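PDB 4HY3: phosphoglycerate oxidoreductase from Rhizobium etli, which probably reduces hydroxypyruvate or glyoxylate with a nicotinamide cofactor bound by its Rossmann-type domain. Local coordinates for residues A275-V280 with H301-L306. Numbering follows the deposited sequence.
Sequences ALMAAV and HPVRSL
Apolar packing carries the contact, and the side chain of selenomethionine Met-277 does most of the touching, reaching from its helix to the 3-10 turn 302-304. The chain runs out nearly extended and then bends at chi3 (64°), which brings the terminal CE over the turn's backbone: CE lies 3.7 Å from C of Pro-302 and 3.8 Å from CB of the same residue. SE meets the CG2 branch of Val-303, the two side chains crossing at about a right angle. Leu-306, in the loop just beyond the turn, places its CD2 3.9 Å from CE of Met-277 and 3.6 Å from CB of Val-280, bridging residues one helical turn apart. Helix 273-281 precedes strand 286-289 of the parallel Rossmann-type sheet, and 301-306 belongs to the link from that strand to the edge strand 309-311, whose Phe-309 touches Val-303 and Leu-276. The selenium approaches the imidazole of His-301 peripherally: SE stands 5.4 Å from the ring centroid, at the ring edge, 78° off the normal. No hydrogen bond joins the segments. Within 301-306, N of Val-303 donates to ND1 of His-301 (3.1 Å, 170° at the hydrogen), in the ring plane, which probably limits rotation of the imidazole.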
loop_
_atom_site.group_PDB
_atom_site.type_symbol
_atom_site.label_atom_id
_atom_site.label_comp_id
_atom_site.label_asym_id
_atom_site.label_seq_id
_atom_site.Cartn_x
_atom_site.Cartn_y
_atom_site.Cartn_z
ATOM N N ALA A 275 24.433 29.231 11.581
ATOM C CA ALA A 275 25.159 28.047 11.109
ATOM C C ALA A 275 24.491 27.492 9.863
ATOM O O ALA A 275 25.176 27.184 8.890
ATOM C CB ALA A 275 25.259 26.978 12.186
ATOM N N LEU A 276 23.154 27.396 9.885
ATOM C CA LEU A 276 22.375 26.934 8.719
ATOM C C LEU A 276 22.468 27.868 7.498
ATOM O O LEU A 276 22.769 27.423 6.392
ATOM C CB LEU A 276 20.914 26.653 9.097
ATOM C CG LEU A 276 19.909 26.513 7.938
ATOM C CD1 LEU A 276 19.921 25.143 7.267
ATOM C CD2 LEU A 276 18.521 26.902 8.404
HETATM N N MSE A 277 22.227 29.157 7.699
HETATM C CA MSE A 277 22.386 30.133 6.611
HETATM C C MSE A 277 23.768 30.034 5.982
HETATM O O MSE A 277 23.910 29.995 4.749
HETATM C CB MSE A 277 22.091 31.522 7.158
HETATM C CG MSE A 277 20.628 31.582 7.569
HETATM SE SE MSE A 277 20.057 33.450 7.817
HETATM C CE MSE A 277 20.284 34.085 5.964
ATOM N N ALA A 278 24.794 29.965 6.826
ATOM C CA ALA A 278 26.163 29.837 6.372
ATOM C C ALA A 278 26.320 28.708 5.350
ATOM O O ALA A 278 26.906 28.927 4.283
ATOM C CB ALA A 278 27.096 29.639 7.554
ATOM N N ALA A 279 25.775 27.525 5.662
ATOM C CA ALA A 279 25.843 26.359 4.761
ATOM C C ALA A 279 25.052 26.560 3.474
ATOM O O ALA A 279 25.327 25.899 2.460
ATOM C CB ALA A 279 25.385 25.101 5.469
ATOM N N VAL A 280 24.089 27.478 3.504
ATOM C CA VAL A 280 23.306 27.754 2.301
ATOM C C VAL A 280 24.012 28.713 1.339
ATOM O O VAL A 280 24.127 28.404 0.158
ATOM C CB VAL A 280 21.867 28.277 2.575
ATOM C CG1 VAL A 280 20.962 27.939 1.391
ATOM C CG2 VAL A 280 21.283 27.728 3.871
ATOM N N HIS A 301 16.247 41.417 8.423
ATOM C CA HIS A 301 16.877 40.111 8.562
ATOM C C HIS A 301 17.471 39.512 7.301
ATOM O O HIS A 301 16.845 39.521 6.236
ATOM C CB HIS A 301 15.865 39.150 9.159
ATOM C CG HIS A 301 16.483 37.990 9.897
ATOM N ND1 HIS A 301 17.025 36.931 9.262
ATOM C CD2 HIS A 301 16.612 37.742 11.269
ATOM C CE1 HIS A 301 17.488 36.053 10.178
ATOM N NE2 HIS A 301 17.231 36.553 11.406
ATOM N N PRO A 302 18.696 38.972 7.408
ATOM C CA PRO A 302 19.355 38.358 6.262
ATOM C C PRO A 302 18.540 37.300 5.531
ATOM O O PRO A 302 18.606 37.233 4.305
ATOM C CB PRO A 302 20.608 37.726 6.877
ATOM C CG PRO A 302 20.929 38.605 8.026
ATOM C CD PRO A 302 19.620 39.131 8.551
ATOM N N VAL A 303 17.784 36.481 6.261
ATOM C CA VAL A 303 17.156 35.284 5.666
ATOM C C VAL A 303 16.342 35.597 4.421
ATOM O O VAL A 303 16.136 34.741 3.565
ATOM C CB VAL A 303 16.258 34.520 6.655
ATOM C CG1 VAL A 303 15.818 33.197 6.053
ATOM C CG2 VAL A 303 17.003 34.249 7.946
ATOM N N ARG A 304 15.906 36.838 4.316
ATOM C CA ARG A 304 15.029 37.240 3.243
ATOM C C ARG A 304 15.666 37.246 1.845
ATOM O O ARG A 304 15.010 36.907 0.859
ATOM C CB ARG A 304 14.394 38.562 3.613
ATOM C CG ARG A 304 13.874 38.495 5.040
ATOM C CD ARG A 304 12.881 39.586 5.335
ATOM N NE ARG A 304 12.316 39.438 6.665
ATOM C CZ ARG A 304 11.017 39.336 6.918
ATOM N NH1 ARG A 304 10.145 39.362 5.920
ATOM N NH2 ARG A 304 10.591 39.208 8.169
ATOM N N SER A 305 16.947 37.580 1.766
ATOM C CA SER A 305 17.622 37.669 0.472
ATOM C C SER A 305 18.297 36.358 0.025
ATOM O O SER A 305 18.601 36.171 -1.157
ATOM C CB SER A 305 18.643 38.806 0.498
ATOM O OG SER A 305 19.745 38.445 1.305
ATOM N N LEU A 306 18.530 35.451 0.964
ATOM C CA LEU A 306 19.350 34.277 0.688
ATOM C C LEU A 306 18.795 33.408 -0.435
ATOM O O LEU A 306 17.701 32.855 -0.306
ATOM C CB LEU A 306 19.493 33.452 1.956
ATOM C CG LEU A 306 20.590 32.409 1.927
ATOM C CD1 LEU A 306 21.931 33.120 1.961
ATOM C CD2 LEU A 306 20.428 31.479 3.121
#